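Local coordinates for putative exported protein (Bordetella pertussis, PDB 2DVZ) that binds glutamate and probably serves as the periplasmic solute receptor of a carboxylate transport system of the tripartite tricarboxylate transporter type, at residues V109-T115 and V241-A247; G30-I36 and N196-S200; L39-M44 and A266-V272; V84-A88 and P99-I103; V23-F27 and T78-T83. Residues are numbered along the deposited sequence.

Contact 1: V109-T115 and V241-A247; sequences VTNFANT and VWYGLLA. With GLU (glutamic acid), chain G.
Two classic beta bulges interrupt a single antiparallel strand pair: V109 and T110 both face L245, and F112 and A113 both face Y243. The extra residues V109 and F112 adopt helix-like backbone angles (phi/psi -104/-57° and -64/-55°), while the other residues of 109-115 remain extended. The strand axes approach to 4.2 Å at 154°. V109 N donates to L245 O (2.9 Å) and L245 N to T110 O (2.7 Å). At the second bulge Y243 O accepts from A113 N (3.2 Å) and weakly from F112 N (2.8 Å), and Y243 N returns a bond to A113 O (3.0 Å). Beyond it, T115 N bonds V241 O at 2.9 Å and V241 N bonds T115 O at 2.8 Å. The pairing lies within the central sheet of a type 2 periplasmic binding protein fold, where 106-121 is a long strand crossing between the lobes. G244 sits against N111, CA to CA 4.0 Å, where a CB would clash with T110 O. On the face shared with T115, Y243 (chi1 m) extends its ring so that OH makes a weak 2.6 Å hydrogen bond to O of the bound glutamate. F112 packs CZ 3.8 Å from L245 CB.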
# COMPACT_ATOMS: atom_id res chain seq x y z
N VAL A 109 13.95 -1.28 8.65
CA VAL A 109 14.16 -0.32 9.70
C VAL A 109 12.95 -0.36 10.66
O VAL A 109 13.12 -0.58 11.87
CB VAL A 109 14.39 1.08 9.11
CG1 VAL A 109 14.47 2.11 10.21
CG2 VAL A 109 15.68 1.08 8.23
N THR A 110 11.76 -0.14 10.11
CA THR A 110 10.51 -0.04 10.87
C THR A 110 9.28 0.05 9.97
O THR A 110 9.31 0.61 8.86
CB THR A 110 10.52 1.15 11.87
OG1 THR A 110 9.54 0.94 12.89
CG2 THR A 110 10.27 2.48 11.15
N ASN A 111 8.20 -0.55 10.46
CA ASN A 111 6.88 -0.35 9.92
C ASN A 111 6.35 0.98 10.45
O ASN A 111 6.16 1.15 11.66
CB ASN A 111 6.00 -1.54 10.32
CG ASN A 111 4.57 -1.44 9.82
OD1 ASN A 111 4.12 -0.42 9.29
ND2 ASN A 111 3.85 -2.53 9.99
N PHE A 112 6.14 1.93 9.54
CA PHE A 112 5.49 3.20 9.86
C PHE A 112 4.05 3.01 10.30
O PHE A 112 3.61 3.48 11.37
CB PHE A 112 5.43 4.11 8.65
CG PHE A 112 6.76 4.71 8.23
CD1 PHE A 112 7.88 4.66 9.07
CD2 PHE A 112 6.86 5.36 6.99
CE1 PHE A 112 9.11 5.24 8.69
CE2 PHE A 112 8.10 5.99 6.60
CZ PHE A 112 9.21 5.91 7.44
N ALA A 113 3.26 2.34 9.47
CA ALA A 113 1.82 2.26 9.75
C ALA A 113 1.19 1.05 9.13
O ALA A 113 1.56 0.59 8.02
CB ALA A 113 1.11 3.52 9.27
N ASN A 114 0.21 0.54 9.85
CA ASN A 114 -0.71 -0.38 9.28
C ASN A 114 -1.84 0.38 8.59
O ASN A 114 -2.31 1.38 9.10
CB ASN A 114 -1.18 -1.32 10.37
CG ASN A 114 -0.09 -2.25 10.82
OD1 ASN A 114 0.34 -3.13 10.07
ND2 ASN A 114 0.34 -2.08 12.05
N THR A 115 -2.28 -0.10 7.43
CA THR A 115 -3.16 0.66 6.54
C THR A 115 -4.30 -0.17 5.96
O THR A 115 -4.11 -1.33 5.53
CB THR A 115 -2.34 1.30 5.43
OG1 THR A 115 -1.33 2.11 6.02
CG2 THR A 115 -3.16 2.18 4.56
N VAL A 241 -2.83 -3.66 4.66
CA VAL A 241 -1.43 -3.56 4.24
C VAL A 241 -0.64 -2.72 5.29
O VAL A 241 -1.11 -2.53 6.44
CB VAL A 241 -1.31 -3.00 2.78
CG1 VAL A 241 -2.01 -3.92 1.82
CG2 VAL A 241 -1.82 -1.54 2.65
N TRP A 242 0.54 -2.24 4.89
CA TRP A 242 1.40 -1.44 5.75
C TRP A 242 2.45 -0.74 4.89
O TRP A 242 2.64 -1.09 3.71
CB TRP A 242 2.08 -2.23 6.91
CG TRP A 242 2.63 -3.66 6.60
CD1 TRP A 242 2.25 -4.80 7.21
CD2 TRP A 242 3.64 -4.04 5.63
NE1 TRP A 242 2.95 -5.86 6.72
CE2 TRP A 242 3.83 -5.43 5.75
CE3 TRP A 242 4.42 -3.33 4.68
CZ2 TRP A 242 4.72 -6.18 4.93
CZ3 TRP A 242 5.32 -4.07 3.83
CH2 TRP A 242 5.46 -5.49 3.98
N TYR A 243 3.06 0.28 5.49
CA TYR A 243 4.13 1.07 4.89
C TYR A 243 5.29 1.19 5.87
O TYR A 243 5.08 1.49 7.03
CB TYR A 243 3.61 2.46 4.47
CG TYR A 243 2.53 2.28 3.44
CD1 TYR A 243 2.87 2.19 2.07
CD2 TYR A 243 1.18 2.12 3.82
CE1 TYR A 243 1.89 1.95 1.11
CE2 TYR A 243 0.19 1.91 2.86
CZ TYR A 243 0.54 1.81 1.51
OH TYR A 243 -0.43 1.58 0.57
N GLY A 244 6.51 0.96 5.41
CA GLY A 244 7.66 1.04 6.29
C GLY A 244 8.93 1.49 5.61
O GLY A 244 8.94 1.83 4.42
N LEU A 245 10.02 1.48 6.37
CA LEU A 245 11.26 2.04 5.93
C LEU A 245 12.30 0.93 5.76
O LEU A 245 12.42 0.07 6.60
CB LEU A 245 11.73 3.15 6.89
CG LEU A 245 12.89 4.04 6.42
CD1 LEU A 245 12.62 4.88 5.12
CD2 LEU A 245 13.27 4.94 7.54
N LEU A 246 13.02 0.97 4.64
CA LEU A 246 14.00 -0.05 4.27
C LEU A 246 15.31 0.64 3.98
O LEU A 246 15.35 1.75 3.43
CB LEU A 246 13.56 -0.76 2.98
CG LEU A 246 12.24 -1.55 3.04
CD1 LEU A 246 11.85 -2.06 1.63
CD2 LEU A 246 12.23 -2.72 4.13
N ALA A 247 16.38 -0.04 4.37
CA ALA A 247 17.72 0.30 3.90
C ALA A 247 18.30 -0.91 3.11
O ALA A 247 17.83 -2.07 3.27
CB ALA A 247 18.62 0.68 5.08
N GLU G . -0.36 -0.56 -4.18
CA GLU G . 0.70 0.02 -3.33
C GLU G . 0.88 -0.76 -2.04
O GLU G . 0.68 -0.29 -0.91
CB GLU G . 0.48 1.51 -3.13
CG GLU G . 0.09 2.23 -4.43
CD GLU G . 0.53 3.66 -4.50
OE1 GLU G . 1.17 4.10 -3.52
OE2 GLU G . 0.26 4.35 -5.55
OXT GLU G . 1.31 -1.92 -2.11
O HOH W 1 -1.48 -4.37 8.31

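Contact 2: G30-I36 and N196-S200; sequences GGSTDII and NLPSS. With GLU (glutamic acid), chain G.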
# COMPACT_ATOMS: atom_id res chain seq x y z
N GLY A 30 0.98 10.79 -5.03
CA GLY A 30 -0.41 10.93 -4.68
C GLY A 30 -1.09 9.61 -4.43
O GLY A 30 -2.32 9.55 -4.38
N GLY A 31 -0.32 8.53 -4.33
CA GLY A 31 -0.86 7.27 -3.81
C GLY A 31 -0.62 7.25 -2.31
O GLY A 31 -0.10 8.23 -1.76
N SER A 32 -0.99 6.17 -1.64
CA SER A 32 -0.81 6.08 -0.20
C SER A 32 0.68 6.02 0.21
O SER A 32 1.06 6.58 1.23
CB SER A 32 -1.58 4.87 0.37
OG SER A 32 -2.96 4.93 0.01
N THR A 33 1.50 5.29 -0.56
CA THR A 33 2.93 5.24 -0.31
C THR A 33 3.52 6.63 -0.27
O THR A 33 4.13 7.01 0.71
CB THR A 33 3.69 4.41 -1.39
OG1 THR A 33 2.89 3.28 -1.77
CG2 THR A 33 5.04 3.98 -0.87
N ASP A 34 3.31 7.39 -1.33
CA ASP A 34 3.68 8.81 -1.38
C ASP A 34 3.09 9.66 -0.22
O ASP A 34 3.80 10.46 0.41
CB ASP A 34 3.23 9.39 -2.71
CG ASP A 34 3.83 10.77 -3.00
OD1 ASP A 34 5.09 10.90 -2.99
OD2 ASP A 34 3.04 11.71 -3.30
N ILE A 35 1.80 9.48 0.06
CA ILE A 35 1.18 10.22 1.16
C ILE A 35 1.83 10.00 2.53
O ILE A 35 2.16 10.97 3.23
CB ILE A 35 -0.36 9.97 1.28
CG1 ILE A 35 -1.06 10.59 0.07
CG2 ILE A 35 -0.89 10.61 2.63
CD1 ILE A 35 -2.44 10.03 -0.22
N ILE A 36 1.97 8.73 2.91
CA ILE A 36 2.54 8.36 4.18
C ILE A 36 4.07 8.65 4.25
O ILE A 36 4.57 9.17 5.28
CB ILE A 36 2.28 6.85 4.47
CG1 ILE A 36 0.79 6.61 4.78
CG2 ILE A 36 3.11 6.40 5.66
CD1 ILE A 36 0.23 5.23 4.44
N ASN A 196 -5.58 1.38 -1.45
CA ASN A 196 -5.19 1.53 -0.08
C ASN A 196 -5.92 2.79 0.31
O ASN A 196 -5.98 3.74 -0.46
CB ASN A 196 -3.66 1.71 0.08
CG ASN A 196 -2.83 0.84 -0.93
OD1 ASN A 196 -2.17 1.39 -1.82
ND2 ASN A 196 -2.86 -0.47 -0.78
N LEU A 197 -6.48 2.79 1.51
CA LEU A 197 -7.44 3.83 1.91
C LEU A 197 -6.94 5.29 1.84
O LEU A 197 -7.66 6.13 1.31
CB LEU A 197 -8.13 3.43 3.24
CG LEU A 197 -9.30 4.28 3.81
CD1 LEU A 197 -10.39 4.69 2.73
CD2 LEU A 197 -9.91 3.56 5.00
N PRO A 198 -5.73 5.61 2.36
CA PRO A 198 -5.30 7.02 2.35
C PRO A 198 -5.45 7.85 1.06
O PRO A 198 -5.76 9.04 1.17
CB PRO A 198 -3.84 6.95 2.82
CG PRO A 198 -3.83 5.73 3.67
CD PRO A 198 -4.72 4.75 3.02
N SER A 199 -5.19 7.28 -0.13
CA SER A 199 -5.30 8.04 -1.39
C SER A 199 -6.74 8.24 -1.86
O SER A 199 -7.05 9.22 -2.55
CB SER A 199 -4.47 7.42 -2.54
OG SER A 199 -4.47 6.01 -2.46
N SER A 200 -7.62 7.30 -1.50
CA SER A 200 -9.01 7.42 -1.84
C SER A 200 -9.75 8.23 -0.78
O SER A 200 -10.79 8.78 -1.06
CB SER A 200 -9.62 6.02 -1.99
OG SER A 200 -9.20 5.39 -3.21
N GLU G . -0.36 -0.56 -4.18
CA GLU G . 0.70 0.02 -3.33
C GLU G . 0.88 -0.76 -2.04
O GLU G . 0.68 -0.29 -0.91
CB GLU G . 0.48 1.51 -3.13
CG GLU G . 0.09 2.23 -4.43
CD GLU G . 0.53 3.66 -4.50
OE1 GLU G . 1.17 4.10 -3.52
OE2 GLU G . 0.26 4.35 -5.55
OXT GLU G . 1.31 -1.92 -2.11
O HOH W 2 -2.41 3.76 -2.62
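A serine side chain, that of S32, links the first turn of helix 32-48 to the segment 196-200. Its m rotamer directs OG at the turn 196-200, where OG accepts a hydrogen bond from S199 N at 3.2 Å and lies 3.5 Å from P198 CD. S199, in the p rotamer, brings its OG to 3.1 Å from S32 OG; the S199 hydroxyl is hydrogen-bonded to D195. A water bridges the same two residues, S32 and S199, accepting from S32 N (3.0 Å) and donating to S199 OG (3.1 Å). Further along the helix, I35 (m, t) reaches over S199, its CD1 3.7 Å from S199 CA, and I36, with the same rotamers, sets CD1 4.2 Å from P198 CG. On the loop side, D34 takes the t rotamer and folds its carboxylate back, so that OD2 accepts from G30 N at 2.8 Å; G30 itself has a positive phi of 88°. T33 points away from 196-200 and, with chi1 at -38°, turns OG1 to donate to OE1 of the bound glutamate (2.6 Å), while T33 N donates to the same OE1 at 3.2 Å. G31, the N-cap residue, leaves room for the ligand: a CB there would clash with OE2. Glutamate held by the first turn of a helix, beside N196 at the start of another, is the arrangement of the ligand cleft in a periplasmic binding protein.

Contact 3: L39-M44 and A266-V272; sequences LVTQRM and ALKDPKV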
# COMPACT_ATOMS: atom_id res chain seq x y z
N LEU A 39 4.50 12.36 4.86
CA LEU A 39 4.07 12.72 6.20
C LEU A 39 5.12 12.33 7.23
O LEU A 39 5.53 13.16 8.05
CB LEU A 39 2.71 12.07 6.56
CG LEU A 39 2.20 12.19 8.01
CD1 LEU A 39 1.74 13.57 8.25
CD2 LEU A 39 1.06 11.18 8.28
N VAL A 40 5.52 11.05 7.21
CA VAL A 40 6.45 10.54 8.22
C VAL A 40 7.91 11.03 8.08
O VAL A 40 8.50 11.45 9.08
CB VAL A 40 6.38 9.02 8.40
CG1 VAL A 40 7.31 8.59 9.52
CG2 VAL A 40 4.89 8.56 8.66
N THR A 41 8.47 11.02 6.87
CA THR A 41 9.85 11.50 6.64
C THR A 41 10.01 13.02 6.88
O THR A 41 11.05 13.47 7.36
CB THR A 41 10.43 11.09 5.22
OG1 THR A 41 9.69 11.70 4.15
CG2 THR A 41 10.46 9.57 5.04
N GLN A 42 8.99 13.81 6.56
CA GLN A 42 8.96 15.24 6.92
C GLN A 42 9.25 15.50 8.38
O GLN A 42 10.01 16.40 8.71
CB GLN A 42 7.61 15.87 6.60
CG GLN A 42 7.48 16.29 5.14
CD GLN A 42 8.51 17.34 4.80
OE1 GLN A 42 9.61 17.02 4.29
NE2 GLN A 42 8.19 18.60 5.12
N ARG A 43 8.58 14.74 9.25
CA ARG A 43 8.71 14.87 10.67
C ARG A 43 9.98 14.19 11.19
O ARG A 43 10.61 14.69 12.11
CB ARG A 43 7.43 14.36 11.36
CG ARG A 43 7.38 14.50 12.88
CD ARG A 43 7.47 15.96 13.34
NE ARG A 43 7.61 16.07 14.81
CZ ARG A 43 8.73 15.87 15.49
NH1 ARG A 43 9.85 15.52 14.86
NH2 ARG A 43 8.72 16.00 16.81
N MSE A 44 10.34 13.03 10.64
CA MSE A 44 11.63 12.39 10.93
C MSE A 44 12.78 13.35 10.63
O MSE A 44 13.73 13.42 11.38
CB MSE A 44 11.82 11.12 10.09
CG MSE A 44 11.12 9.93 10.62
SE MSE A 44 11.41 8.37 9.47
CE MSE A 44 13.30 7.98 9.80
N ALA A 266 8.73 10.60 15.40
CA ALA A 266 7.79 11.15 14.41
C ALA A 266 6.37 10.61 14.57
O ALA A 266 5.39 11.38 14.46
CB ALA A 266 8.30 10.87 13.00
N LEU A 267 6.27 9.31 14.82
CA LEU A 267 4.99 8.60 15.04
C LEU A 267 4.30 8.87 16.39
O LEU A 267 3.13 8.47 16.57
CB LEU A 267 5.14 7.09 14.79
CG LEU A 267 5.57 6.70 13.37
CD1 LEU A 267 6.12 5.27 13.32
CD2 LEU A 267 4.47 6.95 12.31
N LYS A 268 5.01 9.53 17.32
CA LYS A 268 4.41 10.08 18.53
C LYS A 268 3.96 11.52 18.32
O LYS A 268 3.36 12.11 19.21
CB LYS A 268 5.39 10.06 19.73
CG LYS A 268 6.33 8.86 19.82
CD LYS A 268 5.78 7.70 20.56
CE LYS A 268 6.51 7.56 21.91
NZ LYS A 268 7.51 6.46 21.87
N ASP A 269 4.26 12.12 17.18
CA ASP A 269 3.85 13.49 16.98
C ASP A 269 2.33 13.56 16.75
O ASP A 269 1.80 12.84 15.89
CB ASP A 269 4.64 14.17 15.86
CG ASP A 269 4.17 15.59 15.60
OD1 ASP A 269 2.98 15.77 15.33
OD2 ASP A 269 4.97 16.53 15.69
N PRO A 270 1.63 14.42 17.54
CA PRO A 270 0.16 14.37 17.57
C PRO A 270 -0.46 14.69 16.22
O PRO A 270 -1.53 14.17 15.91
CB PRO A 270 -0.22 15.42 18.63
CG PRO A 270 1.05 15.62 19.48
CD PRO A 270 2.15 15.46 18.46
N LYS A 271 0.20 15.53 15.43
CA LYS A 271 -0.24 15.86 14.08
C LYS A 271 -0.09 14.67 13.11
O LYS A 271 -0.90 14.50 12.19
CB LYS A 271 0.49 17.11 13.57
CG LYS A 271 0.42 18.28 14.59
CD LYS A 271 0.09 19.62 13.94
CE LYS A 271 1.36 20.44 13.77
NZ LYS A 271 1.23 21.32 12.56
N VAL A 272 0.94 13.85 13.33
CA VAL A 272 1.17 12.65 12.50
C VAL A 272 0.18 11.56 12.90
O VAL A 272 -0.42 10.95 12.03
CB VAL A 272 2.65 12.12 12.58
CG1 VAL A 272 2.77 10.74 11.94
CG2 VAL A 272 3.62 13.11 11.91
O HOH W 3 6.15 15.81 18.37
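A small residue lets two helices come close here. The methyl group of A266 settles into the shallow hollow between V40, R43 and M44: its CB lies 4.0 Å from V40 O, 3.7 Å from R43 CG and 3.8 Å from the CG of selenomethionine M44. At that point the backbones are only 5.3 Å apart, measured between M44 CA and A266 CA. V272 provides the second bump, filling the space between L39 and R43 with CG1 4.1 Å from L39 CD2 and CG2 4.0 Å from R43 CB. V40 CG2 meets L267 CD2 at 4.0 Å on the inner side. R43 lies across A266 and ends in a salt bridge, NE to D269 OD2 at 2.8 Å, with a water linking its NH2 to the same oxygen. D269 OD1 meanwhile caps the next helix, accepting from K271 N at 2.8 Å. The contact thus seats helix 32-48 against the junction of helices 253-267 and 270-279, with strand 52-56 packed on M44 and F112 of strand 106-121 beneath V40 and M44.

Contact 4: V84-A88 and P99-I103; sequences VSTMA and PYDPI. With GLU (glutamic acid), chain G.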
# COMPACT_ATOMS: atom_id res chain seq x y z
N VAL A 84 3.44 -3.69 0.48
CA VAL A 84 3.10 -5.08 0.26
C VAL A 84 3.31 -5.48 -1.22
O VAL A 84 3.60 -6.64 -1.51
CB VAL A 84 1.68 -5.48 0.83
CG1 VAL A 84 1.39 -6.94 0.55
CG2 VAL A 84 1.62 -5.25 2.34
N SER A 85 3.15 -4.54 -2.14
CA SER A 85 3.41 -4.79 -3.55
C SER A 85 4.88 -5.21 -3.72
O SER A 85 5.18 -6.22 -4.33
CB SER A 85 3.11 -3.56 -4.41
OG SER A 85 1.70 -3.34 -4.48
N THR A 86 5.77 -4.43 -3.13
CA THR A 86 7.22 -4.62 -3.36
C THR A 86 7.83 -5.74 -2.52
O THR A 86 8.79 -6.38 -2.94
CB THR A 86 8.00 -3.28 -3.24
OG1 THR A 86 7.72 -2.67 -1.97
CG2 THR A 86 7.61 -2.31 -4.37
N MSE A 87 7.25 -6.01 -1.36
CA MSE A 87 7.79 -6.98 -0.43
C MSE A 87 7.27 -8.40 -0.65
O MSE A 87 7.93 -9.38 -0.32
CB MSE A 87 7.56 -6.54 1.04
CG MSE A 87 8.32 -5.27 1.47
SE MSE A 87 10.28 -5.52 1.42
CE MSE A 87 10.65 -4.82 -0.40
N ALA A 88 6.09 -8.51 -1.24
CA ALA A 88 5.34 -9.77 -1.23
C ALA A 88 4.74 -10.16 -2.59
O ALA A 88 4.94 -11.28 -3.05
CB ALA A 88 4.22 -9.70 -0.16
N PRO A 99 14.23 -8.49 -10.40
CA PRO A 99 15.63 -8.13 -10.12
C PRO A 99 16.03 -7.86 -8.64
O PRO A 99 17.11 -7.30 -8.40
CB PRO A 99 15.82 -6.84 -10.91
CG PRO A 99 14.58 -6.71 -11.75
CD PRO A 99 13.51 -7.38 -11.02
N TYR A 100 15.19 -8.25 -7.68
CA TYR A 100 15.55 -8.11 -6.27
C TYR A 100 14.87 -9.22 -5.49
O TYR A 100 13.90 -9.77 -5.93
CB TYR A 100 15.17 -6.71 -5.73
CG TYR A 100 13.68 -6.46 -5.64
CD1 TYR A 100 12.97 -6.80 -4.50
CD2 TYR A 100 12.98 -5.88 -6.70
CE1 TYR A 100 11.59 -6.57 -4.40
CE2 TYR A 100 11.61 -5.64 -6.62
CZ TYR A 100 10.92 -6.00 -5.47
OH TYR A 100 9.58 -5.80 -5.38
N ASP A 101 15.46 -9.59 -4.36
CA ASP A 101 14.85 -10.49 -3.39
C ASP A 101 14.43 -9.54 -2.24
O ASP A 101 15.29 -8.90 -1.65
CB ASP A 101 15.88 -11.54 -2.94
CG ASP A 101 15.32 -12.59 -1.96
OD1 ASP A 101 14.50 -12.31 -1.04
OD2 ASP A 101 15.78 -13.75 -2.11
N PRO A 102 13.11 -9.42 -1.97
CA PRO A 102 12.63 -8.47 -0.95
C PRO A 102 13.28 -8.70 0.42
O PRO A 102 13.49 -7.75 1.18
CB PRO A 102 11.10 -8.74 -0.90
CG PRO A 102 10.94 -10.13 -1.50
CD PRO A 102 11.98 -10.16 -2.59
N ILE A 103 13.57 -9.95 0.74
CA ILE A 103 14.04 -10.29 2.08
C ILE A 103 15.57 -10.20 2.20
O ILE A 103 16.08 -9.59 3.14
CB ILE A 103 13.42 -11.63 2.59
CG1 ILE A 103 11.89 -11.47 2.69
CG2 ILE A 103 14.08 -12.11 3.94
CD1 ILE A 103 11.10 -12.77 2.85
N GLU G . -0.36 -0.56 -4.18
CA GLU G . 0.70 0.02 -3.33
C GLU G . 0.88 -0.76 -2.04
O GLU G . 0.68 -0.29 -0.91
CB GLU G . 0.48 1.51 -3.13
CG GLU G . 0.09 2.23 -4.43
CD GLU G . 0.53 3.66 -4.50
OE1 GLU G . 1.17 4.10 -3.52
OE2 GLU G . 0.26 4.35 -5.55
OXT GLU G . 1.31 -1.92 -2.11
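After P99, Y100 is extended (phi/psi -150/154°), and its hydroxyl makes the closest approach of the contact. Its p rotamer carries the ring towards the start of helix 84-93, where Y100 OH donates to T86 O at 2.6 Å; the carbonyl lies near the ring plane, at its edge. The selenomethionine M87 comes to 4.5 Å from the same ring, CE to Y100 CE1. Next, D101 points its CB away from the helix and folds back on its own chain: OD1 accepts from I103 N at 3.1 Å, an Asx turn that shapes the bend. That bend presents P102 to the helix. P102 CB lies 3.3 Å from M87 O and 4.0 Å from M87 CE, and P102 CA to M87 CA, at 5.1 Å, is where the two backbones come nearest. I103 then leads away towards strand 106-121, with K296 of helix 288-307 near its side chain. The N-terminal end of the helical segment faces the ligand, where S85 N (3.2 Å) and S85 OG (2.8 Å) both donate to OXT of the bound glutamate. Loop 99-103 packs behind this helix N-terminus, whose reception of a ligand carboxylate is consistent with the binding cleft of a periplasmic binding protein.

Contact 5: V23-F27 and T78-T83; sequences VIVPF and TLSIAT. With GLU (glutamic acid), chain G.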
# COMPACT_ATOMS: atom_id res chain seq x y z
N VAL A 23 14.88 9.19 -0.14
CA VAL A 23 13.87 8.20 0.17
C VAL A 23 13.12 7.90 -1.10
O VAL A 23 12.44 8.76 -1.66
CB VAL A 23 12.91 8.65 1.29
CG1 VAL A 23 11.85 7.49 1.61
CG2 VAL A 23 13.71 9.03 2.57
N ILE A 24 13.25 6.68 -1.56
CA ILE A 24 12.62 6.24 -2.78
C ILE A 24 11.23 5.67 -2.49
O ILE A 24 11.07 4.69 -1.74
CB ILE A 24 13.50 5.21 -3.56
CG1 ILE A 24 14.85 5.83 -3.99
CG2 ILE A 24 12.77 4.67 -4.80
CD1 ILE A 24 15.89 4.71 -4.54
N VAL A 25 10.24 6.29 -3.13
CA VAL A 25 8.87 5.81 -3.14
C VAL A 25 8.62 5.08 -4.48
O VAL A 25 8.61 5.71 -5.55
CB VAL A 25 7.88 6.99 -2.84
CG1 VAL A 25 6.42 6.63 -3.13
CG2 VAL A 25 8.06 7.43 -1.42
N PRO A 26 8.43 3.75 -4.42
CA PRO A 26 8.29 2.95 -5.64
C PRO A 26 6.93 3.10 -6.35
O PRO A 26 6.52 2.23 -7.09
CB PRO A 26 8.55 1.54 -5.13
CG PRO A 26 7.93 1.58 -3.74
CD PRO A 26 8.37 2.91 -3.22
N PHE A 27 6.25 4.24 -6.16
CA PHE A 27 4.97 4.50 -6.80
C PHE A 27 4.87 5.96 -7.17
O PHE A 27 5.56 6.80 -6.63
CB PHE A 27 3.81 4.09 -5.88
CG PHE A 27 3.62 2.63 -5.79
CD1 PHE A 27 2.99 1.94 -6.85
CD2 PHE A 27 4.10 1.92 -4.70
CE1 PHE A 27 2.84 0.57 -6.81
CE2 PHE A 27 3.94 0.52 -4.64
CZ PHE A 27 3.30 -0.15 -5.71
N THR A 78 20.52 6.33 1.00
CA THR A 78 19.48 6.01 0.03
C THR A 78 18.59 4.96 0.65
O THR A 78 19.00 3.81 0.83
CB THR A 78 20.06 5.52 -1.32
OG1 THR A 78 21.04 6.48 -1.82
CG2 THR A 78 18.94 5.30 -2.32
N LEU A 79 17.37 5.36 0.96
CA LEU A 79 16.41 4.48 1.63
C LEU A 79 15.20 4.33 0.73
O LEU A 79 15.10 4.98 -0.31
CB LEU A 79 16.02 5.08 2.99
CG LEU A 79 17.18 5.44 3.93
CD1 LEU A 79 16.60 6.14 5.09
CD2 LEU A 79 17.93 4.24 4.40
N SER A 80 14.27 3.48 1.14
CA SER A 80 13.07 3.25 0.34
C SER A 80 11.89 2.88 1.23
O SER A 80 12.07 2.57 2.43
CB SER A 80 13.32 2.19 -0.77
OG SER A 80 13.53 0.89 -0.22
N ILE A 81 10.68 2.96 0.65
CA ILE A 81 9.44 2.65 1.35
C ILE A 81 8.99 1.24 1.02
O ILE A 81 8.71 0.95 -0.16
CB ILE A 81 8.31 3.67 1.03
CG1 ILE A 81 8.78 5.10 1.30
CG2 ILE A 81 7.06 3.40 1.92
CD1 ILE A 81 9.22 5.34 2.77
N ALA A 82 8.93 0.37 2.04
CA ALA A 82 8.41 -0.99 1.87
C ALA A 82 6.92 -0.90 1.72
O ALA A 82 6.26 -0.10 2.41
CB ALA A 82 8.77 -1.89 3.06
N THR A 83 6.39 -1.73 0.82
CA THR A 83 4.96 -1.81 0.55
C THR A 83 4.70 -3.27 0.35
O THR A 83 5.64 -4.03 0.09
CB THR A 83 4.58 -1.09 -0.75
OG1 THR A 83 5.18 -1.76 -1.85
CG2 THR A 83 5.00 0.39 -0.74
N GLU G . -0.36 -0.56 -4.18
CA GLU G . 0.70 0.02 -3.33
C GLU G . 0.88 -0.76 -2.04
O GLU G . 0.68 -0.29 -0.91
CB GLU G . 0.48 1.51 -3.13
CG GLU G . 0.09 2.23 -4.43
CD GLU G . 0.53 3.66 -4.50
OE1 GLU G . 1.17 4.10 -3.52
OE2 GLU G . 0.26 4.35 -5.55
OXT GLU G . 1.31 -1.92 -2.11
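Neighbouring parallel strands whose C-terminal ends open into a ligand pocket form the core of this contact, with the glutamate lying beyond F27 and T83. The strands 23-25 and 78-82 run in the same direction at 34°, their axes 4.3 Å apart at closest approach. I24 is the residue that both gives and takes: I24 N donates to L79 O (2.8 Å), and I24 O accepts from I81 N (3.0 Å), so one residue bonds to the two that flank its partner S80. S80 CA also approaches I24 O at 3.2 Å in a CA-H...O contact. Side chains alternate between the faces. V23 and V25 both touch I81, with V23 CG1 3.6 Å from I81 CD1 and V25 CG2 3.7 Å from I81 CG1, whereas I24 shares the other face with S80 and sets CD1 3.8 Å from T78 CG2. After the strand, P26 still packs on the neighbouring strand, its CD 3.6 Å from I81 O. The F27 ring then has T83 OG1 at its edge, 3.8 Å from CE2, and a face turned to the ligand: F27 CG lies 3.5 Å from CD of the glutamate. T83 OG1 is hydrogen-bonded to T86, in the helix that T83 precedes. Binding loops at the carboxy ends of parallel strands in an alpha/beta lobe are the classic layout of periplasmic binding proteins.

Overall arrangement
Four of the five contacts converge on one glutamate, each from a different element. Contacts 2 and 4 do not touch, their nearest atoms about 7 Å apart, yet they hold opposite ends of the ligand, the side-chain carboxylate and the alpha-carboxylate. Contact 5 lies between them, its F27 touching T33 of contact 2 (F27 CD2 to T33 OG1 3.4 Å) and S85 of contact 4 (F27 CZ to S85 CB 3.7 Å). Contacts 1 and 5 belong to one sheet: L246 N and S80 O are 2.9 Å apart. Contact 3 stands back, with L39 about 13 Å from the glutamate between nearest side-chain and ligand atoms, but shares helix 32-48 with contact 2 and packs on F112 of contact 1.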